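Local coordinates for mandelate racemase/muconate lactonizing enzyme-like protein (Roseovarius sp. TM1035, PDB 3RCY), which belongs to the enolase superfamily, binds magnesium and probably abstracts the alpha proton of a carboxylate substrate, at residues S45-F59 / D88-I100. Numbering follows the deposited sequence. Where two conformers were deposited one is given.
Sequences SVGPEAMRAVIEDVF and DLTAIGAFSGLEI
A94 is the small knob on which helix 48-59 rests. Its CB sits in a hole formed by M51, V54, I55 and V58, with I55 CG1 3.7 Å and V54 CG1 3.8 Å away. V58 answers as a knob among A91, A94, F95 and L98. Its two methyls divide the work: CG1 lies anti to the backbone N (chi1 169°) and meets L98 CD1 at 3.9 Å, while CG2 packs on A94 CB. A94 brings just a methyl to the crossing, and the axes come within 8.8 Å, at a crossing angle of -66°. T90 CG2 extends this tight core and touches both M51 SD and V54 CG1.

The S45 end is looser and polar. S45 OG and T90 OG1 stand 3.9 Å apart. A water links T90 OG1 instead to S45 N: it donates to the hydroxyl at 2.8 Å and takes a weak bond from the amide. Both hydroxyls also bond to D88 OD2 of the second subunit, which ties this end to that interface.

The helix pair belongs to the N-terminal capping domain. I55 and F59 pack on strands 4-12 and 24-31, L98 reaches L29, and V58 and F95 meet V78 of helix 71-80.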
loop_
_atom_site.group_PDB
_atom_site.type_symbol
_atom_site.label_atom_id
_atom_site.label_comp_id
_atom_site.label_asym_id
_atom_site.label_seq_id
_atom_site.Cartn_x
_atom_site.Cartn_y
_atom_site.Cartn_z
ATOM N N SER A 45 -23.565 -17.087 23.757
ATOM C CA SER A 45 -22.294 -17.134 24.496
ATOM C C SER A 45 -22.560 -17.653 25.908
ATOM O O SER A 45 -21.734 -18.358 26.485
ATOM C CB SER A 45 -21.631 -15.758 24.567
ATOM O OG SER A 45 -21.610 -15.135 23.289
ATOM N N VAL A 46 -23.718 -17.278 26.448
ATOM C CA VAL A 46 -24.213 -17.782 27.728
ATOM C C VAL A 46 -25.613 -18.354 27.480
ATOM O O VAL A 46 -26.240 -18.039 26.464
ATOM C CB VAL A 46 -24.237 -16.675 28.817
ATOM C CG1 VAL A 46 -22.814 -16.285 29.215
ATOM C CG2 VAL A 46 -25.031 -15.435 28.344
ATOM N N GLY A 47 -26.086 -19.202 28.393
ATOM C CA GLY A 47 -27.365 -19.888 28.244
ATOM C C GLY A 47 -28.594 -18.991 28.320
ATOM O O GLY A 47 -28.488 -17.795 28.637
ATOM N N PRO A 48 -29.775 -19.567 28.029
ATOM C CA PRO A 48 -31.007 -18.786 27.969
ATOM C C PRO A 48 -31.387 -18.089 29.277
ATOM O O PRO A 48 -31.954 -17.002 29.221
ATOM C CB PRO A 48 -32.069 -19.821 27.553
ATOM C CG PRO A 48 -31.470 -21.151 27.866
ATOM C CD PRO A 48 -30.003 -20.966 27.619
ATOM N N GLU A 49 -31.059 -18.664 30.433
ATOM C CA GLU A 49 -31.417 -18.014 31.693
ATOM C C GLU A 49 -30.608 -16.732 31.903
ATOM O O GLU A 49 -31.164 -15.714 32.325
ATOM C CB GLU A 49 -31.330 -18.983 32.876
ATOM C CG GLU A 49 -32.379 -20.093 32.803
ATOM C CD GLU A 49 -33.766 -19.558 32.466
ATOM O OE1 GLU A 49 -34.321 -19.936 31.409
ATOM O OE2 GLU A 49 -34.295 -18.743 33.253
ATOM N N ALA A 50 -29.316 -16.769 31.571
ATOM C CA ALA A 50 -28.477 -15.579 31.629
ATOM C C ALA A 50 -28.929 -14.557 30.573
ATOM O O ALA A 50 -28.963 -13.358 30.838
ATOM C CB ALA A 50 -27.011 -15.941 31.434
ATOM N N MET A 51 -29.297 -15.045 29.390
ATOM C CA MET A 51 -29.813 -14.175 28.334
ATOM C C MET A 51 -31.098 -13.447 28.734
ATOM O O MET A 51 -31.278 -12.285 28.384
ATOM C CB MET A 51 -29.983 -14.934 27.012
ATOM C CG MET A 51 -28.669 -15.083 26.225
ATOM S SD MET A 51 -27.625 -13.582 26.099
ATOM C CE MET A 51 -28.688 -12.395 25.258
ATOM N N ARG A 52 -31.967 -14.112 29.497
ATOM C CA ARG A 52 -33.159 -13.453 30.043
ATOM C C ARG A 52 -32.801 -12.201 30.842
ATOM O O ARG A 52 -33.389 -11.136 30.639
ATOM C CB ARG A 52 -33.955 -14.393 30.945
ATOM C CG ARG A 52 -34.917 -15.304 30.242
ATOM C CD ARG A 52 -35.748 -16.102 31.273
ATOM N NE ARG A 52 -36.079 -17.421 30.745
ATOM C CZ ARG A 52 -37.173 -17.699 30.042
ATOM N NH1 ARG A 52 -38.074 -16.750 29.787
ATOM N NH2 ARG A 52 -37.373 -18.938 29.607
ATOM N N ALA A 53 -31.839 -12.339 31.750
ATOM C CA ALA A 53 -31.417 -11.221 32.589
ATOM C C ALA A 53 -30.825 -10.094 31.734
ATOM O O ALA A 53 -31.091 -8.925 31.990
ATOM C CB ALA A 53 -30.427 -11.680 33.657
ATOM N N VAL A 54 -30.049 -10.455 30.712
ATOM C CA VAL A 54 -29.435 -9.459 29.816
ATOM C C VAL A 54 -30.514 -8.692 29.046
ATOM O O VAL A 54 -30.494 -7.452 28.999
ATOM C CB VAL A 54 -28.423 -10.119 28.832
ATOM C CG1 VAL A 54 -27.990 -9.135 27.718
ATOM C CG2 VAL A 54 -27.204 -10.644 29.595
ATOM N N ILE A 55 -31.453 -9.437 28.454
ATOM C CA ILE A 55 -32.549 -8.850 27.668
ATOM C C ILE A 55 -33.400 -7.907 28.527
ATOM O O ILE A 55 -33.659 -6.769 28.134
ATOM C CB ILE A 55 -33.416 -9.952 27.008
ATOM C CG1 ILE A 55 -32.604 -10.679 25.927
ATOM C CG2 ILE A 55 -34.688 -9.371 26.403
ATOM C CD1 ILE A 55 -33.178 -12.037 25.526
ATOM N N GLU A 56 -33.800 -8.378 29.707
ATOM C CA GLU A 56 -34.573 -7.564 30.648
ATOM C C GLU A 56 -33.846 -6.262 31.010
ATOM O O GLU A 56 -34.464 -5.198 31.055
ATOM C CB GLU A 56 -34.932 -8.373 31.914
ATOM C CG GLU A 56 -36.037 -9.411 31.692
ATOM C CD GLU A 56 -36.236 -10.359 32.877
ATOM O OE1 GLU A 56 -35.497 -10.236 33.882
ATOM O OE2 GLU A 56 -37.135 -11.232 32.805
ATOM N N ASP A 57 -32.535 -6.352 31.239
ATOM C CA ASP A 57 -31.713 -5.176 31.540
ATOM C C ASP A 57 -31.721 -4.176 30.383
ATOM O O ASP A 57 -32.059 -3.006 30.570
ATOM C CB ASP A 57 -30.273 -5.586 31.867
ATOM C CG ASP A 57 -29.416 -4.414 32.312
ATOM O OD1 ASP A 57 -29.131 -3.524 31.484
ATOM O OD2 ASP A 57 -29.012 -4.382 33.493
ATOM N N VAL A 58 -31.339 -4.648 29.197
ATOM C CA VAL A 58 -31.308 -3.818 27.989
ATOM C C VAL A 58 -32.648 -3.108 27.756
ATOM O O VAL A 58 -32.694 -1.888 27.527
ATOM C CB VAL A 58 -30.920 -4.672 26.745
ATOM C CG1 VAL A 58 -31.136 -3.882 25.446
ATOM C CG2 VAL A 58 -29.449 -5.138 26.857
ATOM N N PHE A 59 -33.738 -3.874 27.798
ATOM C CA PHE A 59 -35.061 -3.292 27.619
ATOM C C PHE A 59 -35.395 -2.247 28.685
ATOM O O PHE A 59 -35.781 -1.132 28.348
ATOM C CB PHE A 59 -36.158 -4.361 27.566
ATOM C CG PHE A 59 -37.546 -3.787 27.452
ATOM C CD1 PHE A 59 -37.995 -3.251 26.247
ATOM C CD2 PHE A 59 -38.401 -3.764 28.556
ATOM C CE1 PHE A 59 -39.279 -2.709 26.131
ATOM C CE2 PHE A 59 -39.690 -3.222 28.453
ATOM C CZ PHE A 59 -40.124 -2.696 27.227
ATOM N N ASP A 88 -20.812 -5.154 21.596
ATOM C CA ASP A 88 -20.903 -6.180 22.638
ATOM C C ASP A 88 -21.791 -7.290 22.096
ATOM O O ASP A 88 -22.998 -7.113 21.971
ATOM C CB ASP A 88 -21.495 -5.600 23.934
ATOM C CG ASP A 88 -21.553 -6.626 25.076
ATOM O OD1 ASP A 88 -21.934 -7.789 24.845
ATOM O OD2 ASP A 88 -21.226 -6.259 26.223
ATOM N N LEU A 89 -21.192 -8.439 21.786
ATOM C CA LEU A 89 -21.913 -9.530 21.124
ATOM C C LEU A 89 -23.202 -9.923 21.865
ATOM O O LEU A 89 -24.250 -10.134 21.249
ATOM C CB LEU A 89 -20.993 -10.739 20.945
ATOM C CG LEU A 89 -21.539 -11.901 20.111
ATOM C CD1 LEU A 89 -21.682 -11.506 18.633
ATOM C CD2 LEU A 89 -20.639 -13.104 20.268
ATOM N N THR A 90 -23.128 -9.978 23.190
ATOM C CA THR A 90 -24.261 -10.409 24.005
ATOM C C THR A 90 -25.341 -9.324 24.141
ATOM O O THR A 90 -26.531 -9.602 23.938
ATOM C CB THR A 90 -23.772 -10.914 25.390
ATOM O OG1 THR A 90 -23.207 -12.217 25.239
ATOM C CG2 THR A 90 -24.910 -10.985 26.408
ATOM N N ALA A 91 -24.932 -8.101 24.477
ATOM C CA ALA A 91 -25.886 -6.995 24.656
ATOM C C ALA A 91 -26.595 -6.603 23.354
ATOM O O ALA A 91 -27.780 -6.260 23.363
ATOM C CB ALA A 91 -25.196 -5.776 25.266
ATOM N N ILE A 92 -25.869 -6.647 22.239
ATOM C CA ILE A 92 -26.452 -6.300 20.937
ATOM C C ILE A 92 -27.362 -7.437 20.445
ATOM O O ILE A 92 -28.377 -7.187 19.784
ATOM C CB ILE A 92 -25.364 -5.902 19.900
ATOM C CG1 ILE A 92 -24.611 -4.635 20.351
ATOM C CG2 ILE A 92 -25.956 -5.698 18.518
ATOM C CD1 ILE A 92 -25.475 -3.358 20.465
ATOM N N GLY A 93 -27.024 -8.680 20.803
ATOM C CA GLY A 93 -27.939 -9.809 20.581
ATOM C C GLY A 93 -29.281 -9.565 21.255
ATOM O O GLY A 93 -30.349 -9.783 20.660
ATOM N N ALA A 94 -29.223 -9.104 22.505
ATOM C CA ALA A 94 -30.422 -8.720 23.245
ATOM C C ALA A 94 -31.178 -7.603 22.525
ATOM O O ALA A 94 -32.369 -7.752 22.214
ATOM C CB ALA A 94 -30.069 -8.313 24.683
ATOM N N PHE A 95 -30.490 -6.494 22.249
ATOM C CA PHE A 95 -31.112 -5.382 21.531
ATOM C C PHE A 95 -31.769 -5.792 20.207
ATOM O O PHE A 95 -32.878 -5.338 19.907
ATOM C CB PHE A 95 -30.130 -4.235 21.262
ATOM C CG PHE A 95 -30.717 -3.140 20.401
ATOM C CD1 PHE A 95 -31.693 -2.281 20.912
ATOM C CD2 PHE A 95 -30.333 -2.995 19.066
ATOM C CE1 PHE A 95 -32.264 -1.281 20.110
ATOM C CE2 PHE A 95 -30.900 -1.995 18.264
ATOM C CZ PHE A 95 -31.869 -1.138 18.793
ATOM N N SER A 96 -31.075 -6.604 19.411
ATOM C CA SER A 96 -31.536 -6.931 18.047
ATOM C C SER A 96 -32.946 -7.527 18.018
ATOM O O SER A 96 -33.788 -7.124 17.205
ATOM C CB SER A 96 -30.564 -7.890 17.357
ATOM O OG SER A 96 -29.250 -7.363 17.305
ATOM N N GLY A 97 -33.192 -8.495 18.900
ATOM C CA GLY A 97 -34.506 -9.106 19.029
ATOM C C GLY A 97 -35.569 -8.095 19.412
ATOM O O GLY A 97 -36.669 -8.114 18.869
ATOM N N LEU A 98 -35.223 -7.204 20.337
ATOM C CA LEU A 98 -36.134 -6.152 20.791
ATOM C C LEU A 98 -36.418 -5.145 19.663
ATOM O O LEU A 98 -37.547 -4.663 19.518
ATOM C CB LEU A 98 -35.550 -5.449 22.019
ATOM C CG LEU A 98 -35.287 -6.348 23.244
ATOM C CD1 LEU A 98 -34.349 -5.679 24.253
ATOM C CD2 LEU A 98 -36.594 -6.761 23.916
ATOM N N GLU A 99 -35.390 -4.848 18.866
ATOM C CA GLU A 99 -35.520 -3.931 17.721
ATOM C C GLU A 99 -36.450 -4.508 16.644
ATOM O O GLU A 99 -37.260 -3.785 16.049
ATOM C CB GLU A 99 -34.130 -3.593 17.145
ATOM C CG GLU A 99 -34.113 -2.477 16.094
ATOM C CD GLU A 99 -34.089 -2.967 14.643
ATOM O OE1 GLU A 99 -34.470 -4.135 14.376
ATOM O OE2 GLU A 99 -33.714 -2.155 13.743
ATOM N N ILE A 100 -36.339 -5.812 16.402
ATOM C CA ILE A 100 -37.230 -6.489 15.452
ATOM C C ILE A 100 -38.695 -6.389 15.911
ATOM O O ILE A 100 -39.590 -6.135 15.095
ATOM C CB ILE A 100 -36.808 -7.964 15.210
ATOM C CG1 ILE A 100 -35.478 -8.015 14.438
ATOM C CG2 ILE A 100 -37.897 -8.729 14.436
ATOM C CD1 ILE A 100 -34.720 -9.358 14.553
HETATM O O HOH W 1 -24.869 -14.372 24.438
#